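PDB 2OQH: putative isomerase from Streptomyces coelicolor A3, which probably dehydrates D-glucarate to 5-dehydro-4-deoxy-D-glucarate, as a barrel enzyme of the mandelate racemase/muconate lactonizing branch of the enolase superfamily. Local coordinates for residues A[356-359]-A[360-363]; A[243-246]-A[247-250]. All blocks are in the same frame, centred on the assembly; numbering follows the deposited sequence.

Contact 1 (A[356-359]-A[360-363]); sequences SVDE and DKLR
Asp358 and Glu359 open a helix against Leu362 and Arg363 through two i to i+4 backbone bonds, 3.1 Å from Leu362 N to Asp358 O and 2.8 Å from Arg363 N to Glu359 O. The Asp358 side chain adds a third link, because its OD1 accepts from Lys361 N at 2.9 Å. That bond is nearly straight at the hydrogen (166°), yet the donor reaches OD1 from above the carboxylate plane, 51° out of it. With CG turned away from its own backbone N (chi1 -176°), the carboxylate reaches the Lys361 amide of the first turn. There it also meets Lys361 CG, which packs 3.5 Å from Asp358 CG as the two side chains cross at about a right angle. The lysine chain then runs on, extended, to a salt bridge between its NZ and Asp332. Within the turn, Arg363 bends at chi3 and brings the edge of its guanidinium to Asp360 OD1, 3.4 Å from NH1, a salt bridge whose hydrogen bonds are weak. The arginine probably offsets the Asp360 charge, which sits near a like one: Asp358 OD1 and Asp360 OD2 are 4.0 Å apart. Leu362 is buried on Trp11, Val13 and Trp47. The whole is a helix N-cap by Asp358, starting a helix that packs on the antiparallel sheet of the N-terminal domain.

Contact 2 (A[243-246]-A[247-250]); sequences LCTN and MCVV
Thr245 grips the chain just beyond it through one atom: its OG1 accepts from Met247 N at 3.1 Å and from Cys248 N at 3.0 Å. The bond to Met247 N, two residues on, makes an ST turn, and the same oxygen also takes Cys248 N, where strand 243-245 of the barrel ends and the loop toward helix 252-260 begins. Both are close to straight, the second at 177° at the hydrogen. The hydroxyl reaches these amides because it stands opposite the backbone N, chi1 -166°, on the side of its own carbonyl carbon. The other branch, CG2, turns to the loop's side chains and touches Val249 CB at 4.0 Å, the two side chains crossing at about a right angle. Cys248 SG, folded back beside this threonine, lies 3.8 Å from Thr245 CB.

Asn246 and the selenomethionine Met247 meet at an oblique angle, with Asn246 OD1 3.5 Å from Met247 CG. Past them, Val250 CG1 sits 3.3 Å from Asn246 O, a backbone oxygen that also accepts from Lys273.

The second shell holds this turn in place. Asp224, just after strand 221-223, pairs OD1 with the Thr245 hydroxyl and OD2 with Asn246 N, so a single carboxylate ties the neighbouring strand end to the turn; OG1, already accepting twice, presumably donates here. Met232 of helix 228-238 backs both Thr245 and Cys248, while Val249 leans on Ile267 of strand 266-269. Asn246 touches His268 and His297 at the C-terminal mouth of the barrel, the end where active sites of this superfamily lie. One polar atom of the turn remains without a hydrogen-bond partner in the model: the buried amide Val249 N.

How the contacts relate
Contact 2 comes first along the chain, and contact 1 follows near its end. Their centres are 35 Å apart and their nearest atoms about 26 Å, on opposite sides of the chain's centre, so neither touches the other. Both belong to the enolase-type C-terminal region, yet they serve different parts of the architecture. Residues 243-250 belong to the parallel barrel, at the exit of a strand flanked by 221-223 and 266-269. Residues 356-363 start the last helix, 359-368, which the chain lays on strands 5-15 and 45-51. The C-terminal region thus supplies the barrel and then returns to the N-terminal domain, joining the two parts of the enolase-type fold.

Contact 1 (A[356-359]-A[360-363])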
ATOM      1  N   SER A 356      -9.244  -0.059  18.071  1.00 24.19           N
ATOM      2  CA  SER A 356      -9.663   0.979  19.005  1.00 23.76           C
ATOM      3  C   SER A 356      -8.598   2.066  19.094  1.00 22.25           C
ATOM      4  O   SER A 356      -7.425   1.771  19.315  1.00 21.26           O
ATOM      5  CB  SER A 356      -9.896   0.376  20.392  1.00 25.50           C
ATOM      6  OG  SER A 356     -10.327   1.384  21.292  1.00 27.24           O
ATOM      7  N   VAL A 357      -9.008   3.317  18.937  1.00 21.57           N
ATOM      8  CA  VAL A 357      -8.066   4.428  18.970  1.00 23.10           C
ATOM      9  C   VAL A 357      -7.891   5.111  20.322  1.00 23.97           C
ATOM     10  O   VAL A 357      -8.862   5.504  20.961  1.00 24.31           O
ATOM     11  CB  VAL A 357      -8.460   5.516  17.951  1.00 23.11           C
ATOM     12  CG1 VAL A 357      -7.407   6.625  17.938  1.00 23.09           C
ATOM     13  CG2 VAL A 357      -8.616   4.899  16.571  1.00 23.98           C
ATOM     14  N   ASP A 358      -6.635   5.263  20.736  1.00 24.51           N
ATOM     15  CA  ASP A 358      -6.279   5.929  21.988  1.00 24.42           C
ATOM     16  C   ASP A 358      -6.213   7.429  21.686  1.00 23.69           C
ATOM     17  O   ASP A 358      -5.257   7.905  21.065  1.00 23.63           O
ATOM     18  CB  ASP A 358      -4.904   5.441  22.451  1.00 26.03           C
ATOM     19  CG  ASP A 358      -4.493   6.014  23.793  1.00 27.08           C
ATOM     20  OD1 ASP A 358      -4.663   7.232  24.012  1.00 27.45           O
ATOM     21  OD2 ASP A 358      -3.976   5.238  24.626  1.00 28.86           O
ATOM     22  N   GLU A 359      -7.219   8.179  22.119  1.00 23.38           N
ATOM     23  CA  GLU A 359      -7.228   9.610  21.849  1.00 24.09           C
ATOM     24  C   GLU A 359      -6.119  10.393  22.537  1.00 23.50           C
ATOM     25  O   GLU A 359      -5.622  11.381  21.993  1.00 23.64           O
ATOM     26  CB  GLU A 359      -8.593  10.201  22.195  1.00 26.15           C
ATOM     27  CG  GLU A 359      -9.617   9.986  21.091  1.00 30.13           C
ATOM     28  CD  GLU A 359     -11.028  10.261  21.546  1.00 32.75           C
ATOM     29  OE1 GLU A 359     -11.217  11.269  22.259  1.00 35.47           O
ATOM     30  OE2 GLU A 359     -11.943   9.481  21.187  1.00 33.10           O
ATOM     31  N   ASP A 360      -5.715   9.953  23.723  1.00 25.00           N
ATOM     32  CA  ASP A 360      -4.649  10.647  24.439  1.00 25.36           C
ATOM     33  C   ASP A 360      -3.376  10.613  23.597  1.00 24.66           C
ATOM     34  O   ASP A 360      -2.720  11.636  23.418  1.00 24.41           O
ATOM     35  CB  ASP A 360      -4.403   9.993  25.805  1.00 27.65           C
ATOM     36  CG  ASP A 360      -5.628  10.034  26.697  1.00 29.71           C
ATOM     37  OD1 ASP A 360      -6.288  11.099  26.747  1.00 30.28           O
ATOM     38  OD2 ASP A 360      -5.932   9.011  27.350  1.00 31.37           O
ATOM     39  N   LYS A 361      -3.042   9.440  23.067  1.00 24.54           N
ATOM     40  CA  LYS A 361      -1.851   9.295  22.233  1.00 23.82           C
ATOM     41  C   LYS A 361      -2.001  10.115  20.960  1.00 23.74           C
ATOM     42  O   LYS A 361      -1.049  10.757  20.504  1.00 23.69           O
ATOM     43  CB  LYS A 361      -1.621   7.826  21.869  1.00 23.70           C
ATOM     44  CG  LYS A 361      -1.202   6.945  23.045  1.00 23.93           C
ATOM     45  CD  LYS A 361      -0.755   5.576  22.555  1.00 23.34           C
ATOM     46  CE  LYS A 361      -0.103   4.764  23.658  1.00 24.40           C
ATOM     47  NZ  LYS A 361       0.444   3.465  23.144  1.00 23.95           N
ATOM     48  N   LEU A 362      -3.200  10.076  20.382  1.00 23.50           N
ATOM     49  CA  LEU A 362      -3.480  10.835  19.170  1.00 23.62           C
ATOM     50  C   LEU A 362      -3.174  12.299  19.460  1.00 24.68           C
ATOM     51  O   LEU A 362      -2.451  12.960  18.712  1.00 25.14           O
ATOM     52  CB  LEU A 362      -4.953  10.688  18.771  1.00 22.80           C
ATOM     53  CG  LEU A 362      -5.461  11.608  17.652  1.00 22.53           C
ATOM     54  CD1 LEU A 362      -4.749  11.262  16.326  1.00 20.14           C
ATOM     55  CD2 LEU A 362      -6.976  11.456  17.512  1.00 22.44           C
ATOM     56  N   ARG A 363      -3.726  12.801  20.558  1.00 25.22           N
ATOM     57  CA  ARG A 363      -3.498  14.186  20.927  1.00 25.87           C
ATOM     58  C   ARG A 363      -2.002  14.396  21.165  1.00 25.37           C
ATOM     59  O   ARG A 363      -1.444  15.420  20.783  1.00 26.06           O
ATOM     60  CB  ARG A 363      -4.305  14.535  22.181  1.00 26.64           C
ATOM     61  CG  ARG A 363      -4.607  16.016  22.317  1.00 28.54           C
ATOM     62  CD  ARG A 363      -5.466  16.304  23.544  1.00 31.35           C
ATOM     63  NE  ARG A 363      -4.888  15.722  24.754  1.00 32.85           N
ATOM     64  CZ  ARG A 363      -5.268  14.562  25.284  1.00 33.42           C
ATOM     65  NH1 ARG A 363      -6.244  13.858  24.715  1.00 32.65           N
ATOM     66  NH2 ARG A 363      -4.653  14.096  26.367  1.00 32.05           N
TER

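Contact 2 (A[243-246]-A[247-250])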
ATOM      1  N   LEU A 243       5.794  -7.861 -15.307  1.00 10.73           N
ATOM      2  CA  LEU A 243       5.992  -6.437 -15.059  1.00 11.44           C
ATOM      3  C   LEU A 243       4.894  -5.879 -14.148  1.00 12.60           C
ATOM      4  O   LEU A 243       3.705  -6.075 -14.393  1.00 13.20           O
ATOM      5  CB  LEU A 243       6.007  -5.692 -16.397  1.00 13.82           C
ATOM      6  CG  LEU A 243       6.727  -4.346 -16.467  1.00 16.75           C
ATOM      7  CD1 LEU A 243       8.223  -4.545 -16.222  1.00 16.78           C
ATOM      8  CD2 LEU A 243       6.486  -3.719 -17.834  1.00 15.64           C
ATOM      9  N   CYS A 244       5.301  -5.172 -13.101  1.00 11.18           N
ATOM     10  CA  CYS A 244       4.362  -4.616 -12.137  1.00 12.04           C
ATOM     11  C   CYS A 244       4.473  -3.097 -12.045  1.00 12.44           C
ATOM     12  O   CYS A 244       5.518  -2.522 -12.365  1.00 12.27           O
ATOM     13  CB  CYS A 244       4.621  -5.255 -10.767  1.00 12.49           C
ATOM     14  SG  CYS A 244       3.538  -4.714  -9.425  1.00 14.98           S
ATOM     15  N   THR A 245       3.396  -2.448 -11.614  1.00 11.16           N
ATOM     16  CA  THR A 245       3.395  -0.995 -11.484  1.00 13.71           C
ATOM     17  C   THR A 245       2.450  -0.455 -10.416  1.00 13.37           C
ATOM     18  O   THR A 245       1.440  -1.074 -10.074  1.00 14.36           O
ATOM     19  CB  THR A 245       2.978  -0.299 -12.805  1.00 14.28           C
ATOM     20  OG1 THR A 245       3.300   1.094 -12.738  1.00 15.59           O
ATOM     21  CG2 THR A 245       1.465  -0.415 -13.016  1.00 13.72           C
ATOM     22  N   ASN A 246       2.806   0.714  -9.897  1.00 15.40           N
ATOM     23  CA  ASN A 246       1.979   1.442  -8.945  1.00 16.75           C
ATOM     24  C   ASN A 246       2.331   2.893  -9.219  1.00 16.27           C
ATOM     25  O   ASN A 246       2.155   3.763  -8.375  1.00 17.56           O
ATOM     26  CB  ASN A 246       2.261   1.047  -7.482  1.00 20.54           C
ATOM     27  CG  ASN A 246       3.660   1.400  -7.018  1.00 24.08           C
ATOM     28  OD1 ASN A 246       4.062   2.561  -7.019  1.00 27.03           O
ATOM     29  ND2 ASN A 246       4.408   0.388  -6.605  1.00 28.11           N
HETATM   30  N   MSE A 247       2.830   3.127 -10.435  1.00 16.46           N
HETATM   31  CA  MSE A 247       3.224   4.454 -10.898  1.00 17.32           C
HETATM   32  C   MSE A 247       2.685   4.857 -12.278  1.00 17.48           C
HETATM   33  O   MSE A 247       2.391   6.032 -12.491  1.00 18.21           O
HETATM   34  CB  MSE A 247       4.748   4.586 -10.918  1.00 18.68           C
HETATM   35  CG  MSE A 247       5.392   4.630  -9.536  1.00 24.16           C
HETATM   36 SE   MSE A 247       7.329   4.761  -9.617  1.00 32.17          SE
HETATM   37  CE  MSE A 247       7.481   6.591 -10.191  1.00 27.61           C
ATOM     38  N   CYS A 248       2.562   3.918 -13.217  1.00 15.64           N
ATOM     39  CA  CYS A 248       2.058   4.291 -14.542  1.00 16.05           C
ATOM     40  C   CYS A 248       0.554   4.026 -14.707  1.00 15.85           C
ATOM     41  O   CYS A 248      -0.055   4.461 -15.683  1.00 16.70           O
ATOM     42  CB  CYS A 248       2.862   3.605 -15.659  1.00 16.09           C
ATOM     43  SG  CYS A 248       2.531   1.867 -15.949  1.00 16.61           S
ATOM     44  N   VAL A 249      -0.027   3.310 -13.746  1.00 13.84           N
ATOM     45  CA  VAL A 249      -1.462   3.026 -13.720  1.00 12.90           C
ATOM     46  C   VAL A 249      -1.862   3.241 -12.265  1.00 14.62           C
ATOM     47  O   VAL A 249      -1.765   2.320 -11.454  1.00 15.95           O
ATOM     48  CB  VAL A 249      -1.791   1.567 -14.109  1.00 12.60           C
ATOM     49  CG1 VAL A 249      -3.282   1.305 -13.899  1.00 12.49           C
ATOM     50  CG2 VAL A 249      -1.412   1.305 -15.559  1.00 13.66           C
ATOM     51  N   VAL A 250      -2.296   4.459 -11.934  1.00 13.45           N
ATOM     52  CA  VAL A 250      -2.676   4.795 -10.559  1.00 14.06           C
ATOM     53  C   VAL A 250      -4.094   5.350 -10.418  1.00 13.54           C
ATOM     54  O   VAL A 250      -4.457   5.907  -9.385  1.00 14.20           O
ATOM     55  CB  VAL A 250      -1.687   5.821  -9.951  1.00 14.59           C
ATOM     56  CG1 VAL A 250      -0.264   5.288 -10.057  1.00 16.63           C
ATOM     57  CG2 VAL A 250      -1.802   7.160 -10.670  1.00 15.47           C
TER